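Local coordinates for protein (S)-ureidoglycine aminohydrolase (Escherichia coli, PDB 1RC6) that catalyses the manganese-dependent hydrolysis of (S)-ureidoglycine to (S)-ureidoglycolate and ammonia, a deamination step of allantoin degradation, at residues M181-F186 against S248-K253; D13-R18 against P221-D226. All coordinates share one frame; numbering follows the deposited sequence.

Contact 1: residues M181-F186 against S248-K253; sequences MHILSF and SYIYSK
Strands 181-186 and 248-253 run antiparallel. The backbones of the pairs His182-Tyr251 and Leu184-Tyr249 are hydrogen-bonded; the straightest of these bonds runs from Leu184 N to Tyr249 O (2.9 Å, 163° at the hydrogen). The side chains of these four residues share one face of the sheet. Both tyrosines hold CG in the crowded position between backbone N and carbonyl carbon (chi1 64° in Tyr249, 75° in Tyr251). This swings their rings over towards strand 181-186. His182 CB sits over the Tyr251 ring face in a CH-pi contact, 3.9 Å from the centroid. The imidazole lies nearly parallel to that ring but is slid aside, so the two barely overlap. The Tyr251 ring also packs edge-to-face with His202. Lys253 CD meets His182 CE1 at 3.4 Å. Leu184 lies alongside Tyr249, with CB over one ring face near the rim and CD1 3.4 Å from Tyr249 OH. On the other face of the sheet, Met181 bends at chi2 and chi3 and curls CE back to Ile250 CG1 (3.7 Å), while Ile183 CG1 crosses obliquely to Ile250 CB. An alanine in place of Tyr251 would remove the ring beside both histidines and would probably leave them less firmly placed. The pair belongs to a cupin beta-barrel. Tyr249 and Lys253 probably bind substrate, and His202 manganese, by similarity to relatives.

Contact 2: residues D13-R18 against P221-D226; sequences DLLANR and PVKKGD
The guanidinium of Arg18 and the carboxylate of Asp226 are the flat groups here, their planes 37° apart. Asp226 CG and the carbonyl carbon of Leu15 lie at the guanidinium edge, in its plane. Pro221 O and Lys223 CE approach it obliquely. The contact lays the N-terminal segment 13-18, which holds the end of the short helix 11-14 and the loop after it, against a beta-strand and turn of the C-terminal cupin domain. Residues Lys223 to Asp226 form a type II beta turn, closed by a bond from Asp226 N to Lys223 O. Gly225 takes a positive phi there (101°), where a CB would crowd the preceding carbonyl.

Arg18 reaches across with CG anti to its own carbonyl carbon and a bend at chi3 (-69°). NH1 makes the short leg of a salt bridge to Asp226 OD1 (2.8 Å). NH2 adds only weak bonds to OD1 and OD2. The donor NH1 lies above the carboxylate plane. Lys223 N also bonds OD1 from above that plane, at 3.0 Å. OD1 thus ties the arginine to the turn. At the other side of the group, NE donates to a lone pair of Leu15 O (2.8 Å), which should help fix the rotation of the guanidinium.

Lys223 NZ lies 4.7 Å from Arg18 NH2; with two positive groups this near, the pKa of Asp226 is probably lowered and its charged form favoured. Nearer the backbone of Arg18, its CD packs on Pro221 CG at 3.7 Å. The same proline atom also meets the branch of Leu15 that ends in CD2, 3.6 Å away.

The segments alternate along the chain: 13-18, 181-186, 221-226, then 248-253. The centres of the contacts are 18 Å apart and their nearest atoms about 6 Å, without touching. Contact 1 pairs neighbouring strands of the seven-stranded sheet and is buried. Contact 2 lies further out and is only partly buried. Its strand 219-223 ends the four-stranded sheet, and the turn after it leads into strand 227-230 of the seven-stranded sheet. Strand 202-208 connects them, since Tyr249 and Asp226 both touch Ile206. Contact 1 holds Tyr249 and Lys253 of the probable substrate site and borders the probable metal ligand His202, whereas contact 2 joins the N-terminal segment to a more peripheral part of the same cupin domain.

Contact 1: residues M181-F186 against S248-K253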
loop_
_atom_site.group_PDB
_atom_site.type_symbol
_atom_site.label_atom_id
_atom_site.label_comp_id
_atom_site.label_asym_id
_atom_site.label_seq_id
_atom_site.Cartn_x
_atom_site.Cartn_y
_atom_site.Cartn_z
ATOM N N MET A 181 7.794 -2.856 -1.827
ATOM C CA MET A 181 6.960 -1.989 -1.006
ATOM C C MET A 181 7.912 -1.270 -0.055
ATOM O O MET A 181 8.869 -1.867 0.440
ATOM C CB MET A 181 5.940 -2.805 -0.194
ATOM C CG MET A 181 4.858 -3.536 -0.991
ATOM S SD MET A 181 3.609 -2.478 -1.793
ATOM C CE MET A 181 3.517 -1.143 -0.643
ATOM N N HIS A 182 7.671 0.008 0.192
ATOM C CA HIS A 182 8.539 0.752 1.092
ATOM C C HIS A 182 7.727 1.572 2.080
ATOM O O HIS A 182 6.567 1.883 1.837
ATOM C CB HIS A 182 9.448 1.717 0.316
ATOM C CG HIS A 182 10.298 1.061 -0.721
ATOM N ND1 HIS A 182 9.845 0.801 -1.994
ATOM C CD2 HIS A 182 11.573 0.617 -0.676
ATOM C CE1 HIS A 182 10.808 0.225 -2.693
ATOM N NE2 HIS A 182 11.869 0.103 -1.915
ATOM N N ILE A 183 8.353 1.918 3.196
ATOM C CA ILE A 183 7.726 2.752 4.202
ATOM C C ILE A 183 8.721 3.869 4.493
ATOM O O ILE A 183 9.891 3.597 4.749
ATOM C CB ILE A 183 7.460 1.993 5.516
ATOM C CG1 ILE A 183 6.109 1.280 5.455
ATOM C CG2 ILE A 183 7.500 2.973 6.686
ATOM C CD1 ILE A 183 5.744 0.518 6.737
ATOM N N LEU A 184 8.266 5.115 4.425
ATOM C CA LEU A 184 9.118 6.267 4.717
ATOM C C LEU A 184 8.616 6.909 6.006
ATOM O O LEU A 184 7.408 7.088 6.181
ATOM C CB LEU A 184 9.074 7.286 3.576
ATOM C CG LEU A 184 10.296 7.296 2.651
ATOM C CD1 LEU A 184 10.064 8.219 1.470
ATOM C CD2 LEU A 184 11.514 7.740 3.441
ATOM N N SER A 185 9.533 7.241 6.911
ATOM C CA SER A 185 9.152 7.849 8.178
ATOM C C SER A 185 9.918 9.151 8.387
ATOM O O SER A 185 11.075 9.258 7.991
ATOM C CB SER A 185 9.435 6.875 9.328
ATOM O OG SER A 185 8.657 7.174 10.480
ATOM N N PHE A 186 9.254 10.142 8.984
ATOM C CA PHE A 186 9.864 11.445 9.268
ATOM C C PHE A 186 9.560 11.874 10.694
ATOM O O PHE A 186 8.414 12.199 11.020
ATOM C CB PHE A 186 9.334 12.534 8.335
ATOM C CG PHE A 186 9.733 12.362 6.908
ATOM C CD1 PHE A 186 9.139 11.386 6.115
ATOM C CD2 PHE A 186 10.685 13.199 6.338
ATOM C CE1 PHE A 186 9.487 11.245 4.758
ATOM C CE2 PHE A 186 11.040 13.070 4.990
ATOM C CZ PHE A 186 10.439 12.092 4.197
ATOM N N SER A 248 4.713 9.091 8.523
ATOM C CA SER A 248 5.140 7.903 7.789
ATOM C C SER A 248 4.078 7.339 6.851
ATOM O O SER A 248 2.890 7.311 7.178
ATOM C CB SER A 248 5.566 6.795 8.754
ATOM O OG SER A 248 4.444 6.187 9.365
ATOM N N TYR A 249 4.519 6.880 5.685
ATOM C CA TYR A 249 3.611 6.290 4.715
ATOM C C TYR A 249 4.224 5.097 3.989
ATOM O O TYR A 249 5.438 5.020 3.804
ATOM C CB TYR A 249 3.155 7.331 3.694
ATOM C CG TYR A 249 4.246 7.901 2.827
ATOM C CD1 TYR A 249 4.966 9.030 3.221
ATOM C CD2 TYR A 249 4.526 7.343 1.580
ATOM C CE1 TYR A 249 5.942 9.602 2.379
ATOM C CE2 TYR A 249 5.498 7.897 0.735
ATOM C CZ TYR A 249 6.195 9.024 1.140
ATOM O OH TYR A 249 7.137 9.556 0.295
ATOM N N ILE A 250 3.368 4.164 3.583
ATOM C CA ILE A 250 3.804 2.975 2.876
ATOM C C ILE A 250 3.496 3.182 1.408
ATOM O O ILE A 250 2.507 3.821 1.071
ATOM C CB ILE A 250 3.063 1.733 3.400
ATOM C CG1 ILE A 250 3.591 0.477 2.706
ATOM C CG2 ILE A 250 1.549 1.905 3.205
ATOM C CD1 ILE A 250 3.129 -0.799 3.361
ATOM N N TYR A 251 4.342 2.657 0.529
ATOM C CA TYR A 251 4.105 2.831 -0.892
ATOM C C TYR A 251 4.751 1.782 -1.775
ATOM O O TYR A 251 5.843 1.291 -1.491
ATOM C CB TYR A 251 4.574 4.219 -1.341
ATOM C CG TYR A 251 6.074 4.374 -1.447
ATOM C CD1 TYR A 251 6.845 4.739 -0.332
ATOM C CD2 TYR A 251 6.725 4.172 -2.666
ATOM C CE1 TYR A 251 8.232 4.905 -0.436
ATOM C CE2 TYR A 251 8.117 4.334 -2.779
ATOM C CZ TYR A 251 8.857 4.699 -1.662
ATOM O OH TYR A 251 10.223 4.839 -1.781
ATOM N N SER A 252 4.067 1.470 -2.868
ATOM C CA SER A 252 4.524 0.488 -3.827
ATOM C C SER A 252 5.436 1.098 -4.879
ATOM O O SER A 252 5.550 2.309 -4.991
ATOM C CB SER A 252 3.328 -0.169 -4.498
ATOM O OG SER A 252 2.434 0.803 -5.003
ATOM N N LYS A 253 6.076 0.237 -5.658
ATOM C CA LYS A 253 7.012 0.653 -6.685
ATOM C C LYS A 253 7.397 -0.566 -7.508
ATOM O O LYS A 253 7.885 -1.543 -6.965
ATOM C CB LYS A 253 8.255 1.229 -6.003
ATOM C CG LYS A 253 9.540 1.146 -6.806
ATOM C CD LYS A 253 10.769 1.266 -5.898
ATOM C CE LYS A 253 12.077 1.374 -6.695
ATOM N NZ LYS A 253 12.191 2.645 -7.486
#

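Contact 2: residues D13-R18 against P221-D226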
loop_
_atom_site.group_PDB
_atom_site.type_symbol
_atom_site.label_atom_id
_atom_site.label_comp_id
_atom_site.label_asym_id
_atom_site.label_seq_id
_atom_site.Cartn_x
_atom_site.Cartn_y
_atom_site.Cartn_z
ATOM N N ASP A 13 -12.556 20.698 9.604
ATOM C CA ASP A 13 -13.424 21.232 8.558
ATOM C C ASP A 13 -12.565 21.903 7.494
ATOM O O ASP A 13 -12.935 21.960 6.321
ATOM C CB ASP A 13 -14.420 22.247 9.144
ATOM C CG ASP A 13 -15.304 21.651 10.243
ATOM O OD1 ASP A 13 -15.838 20.536 10.054
ATOM O OD2 ASP A 13 -15.473 22.307 11.293
ATOM N N LEU A 14 -11.415 22.415 7.920
ATOM C CA LEU A 14 -10.483 23.074 7.015
ATOM C C LEU A 14 -9.950 22.052 6.017
ATOM O O LEU A 14 -9.932 22.284 4.805
ATOM C CB LEU A 14 -9.314 23.678 7.807
ATOM C CG LEU A 14 -9.476 25.028 8.518
ATOM C CD1 LEU A 14 -10.739 25.063 9.363
ATOM C CD2 LEU A 14 -8.248 25.270 9.383
ATOM N N LEU A 15 -9.531 20.908 6.543
ATOM C CA LEU A 15 -8.982 19.843 5.723
ATOM C C LEU A 15 -10.044 19.005 5.004
ATOM O O LEU A 15 -9.714 18.021 4.336
ATOM C CB LEU A 15 -8.088 18.951 6.588
ATOM C CG LEU A 15 -6.952 19.726 7.268
ATOM C CD1 LEU A 15 -6.116 18.796 8.137
ATOM C CD2 LEU A 15 -6.094 20.391 6.205
ATOM N N ALA A 16 -11.310 19.405 5.120
ATOM C CA ALA A 16 -12.407 18.684 4.468
ATOM C C ALA A 16 -12.424 18.944 2.959
ATOM O O ALA A 16 -12.275 20.087 2.520
ATOM C CB ALA A 16 -13.745 19.092 5.083
ATOM N N ASN A 17 -12.602 17.876 2.181
ATOM C CA ASN A 17 -12.654 17.951 0.720
ATOM C C ASN A 17 -11.307 18.239 0.065
ATOM O O ASN A 17 -11.060 19.355 -0.391
ATOM C CB ASN A 17 -13.647 19.027 0.262
ATOM C CG ASN A 17 -15.016 18.860 0.877
ATOM O OD1 ASN A 17 -15.598 17.774 0.840
ATOM N ND2 ASN A 17 -15.548 19.942 1.438
ATOM N N ARG A 18 -10.437 17.238 0.011
ATOM C CA ARG A 18 -9.134 17.421 -0.617
ATOM C C ARG A 18 -8.938 16.448 -1.787
ATOM O O ARG A 18 -7.993 16.577 -2.572
ATOM C CB ARG A 18 -8.026 17.261 0.426
ATOM C CG ARG A 18 -7.960 18.430 1.391
ATOM C CD ARG A 18 -6.891 18.250 2.455
ATOM N NE ARG A 18 -7.220 17.189 3.404
ATOM C CZ ARG A 18 -6.706 15.964 3.375
ATOM N NH1 ARG A 18 -5.822 15.629 2.440
ATOM N NH2 ARG A 18 -7.083 15.068 4.280
ATOM N N PRO A 221 -2.166 19.547 2.058
ATOM C CA PRO A 221 -1.922 18.922 3.356
ATOM C C PRO A 221 -2.307 17.446 3.241
ATOM O O PRO A 221 -3.332 17.093 2.651
ATOM C CB PRO A 221 -2.823 19.717 4.307
ATOM C CG PRO A 221 -3.900 20.271 3.406
ATOM C CD PRO A 221 -3.152 20.635 2.151
ATOM N N VAL A 222 -1.457 16.586 3.779
ATOM C CA VAL A 222 -1.690 15.160 3.726
ATOM C C VAL A 222 -1.699 14.632 5.146
ATOM O O VAL A 222 -1.036 15.188 6.019
ATOM C CB VAL A 222 -0.581 14.491 2.922
ATOM C CG1 VAL A 222 -0.657 13.002 3.072
ATOM C CG2 VAL A 222 -0.714 14.867 1.468
ATOM N N LYS A 223 -2.449 13.568 5.393
ATOM C CA LYS A 223 -2.489 13.041 6.741
ATOM C C LYS A 223 -2.873 11.582 6.825
ATOM O O LYS A 223 -3.336 10.988 5.859
ATOM C CB LYS A 223 -3.451 13.866 7.589
ATOM C CG LYS A 223 -4.914 13.711 7.204
ATOM C CD LYS A 223 -5.760 14.815 7.838
ATOM C CE LYS A 223 -7.247 14.527 7.731
ATOM N NZ LYS A 223 -7.627 13.372 8.585
ATOM N N LYS A 224 -2.663 11.018 8.003
ATOM C CA LYS A 224 -2.982 9.629 8.273
ATOM C C LYS A 224 -4.335 9.292 7.670
ATOM O O LYS A 224 -5.306 10.013 7.886
ATOM C CB LYS A 224 -2.991 9.410 9.781
ATOM C CG LYS A 224 -3.479 8.067 10.252
ATOM C CD LYS A 224 -3.010 7.852 11.687
ATOM C CE LYS A 224 -3.677 6.656 12.337
ATOM N NZ LYS A 224 -5.131 6.903 12.575
ATOM N N GLY A 225 -4.389 8.211 6.896
ATOM C CA GLY A 225 -5.632 7.803 6.270
ATOM C C GLY A 225 -5.744 8.193 4.803
ATOM O O GLY A 225 -6.542 7.618 4.062
ATOM N N ASP A 226 -4.959 9.173 4.377
ATOM C CA ASP A 226 -4.986 9.618 2.988
ATOM C C ASP A 226 -4.256 8.634 2.085
ATOM O O ASP A 226 -3.368 7.903 2.532
ATOM C CB ASP A 226 -4.313 10.985 2.843
ATOM C CG ASP A 226 -5.157 12.125 3.388
ATOM O OD1 ASP A 226 -4.668 13.277 3.353
ATOM O OD2 ASP A 226 -6.302 11.876 3.845
#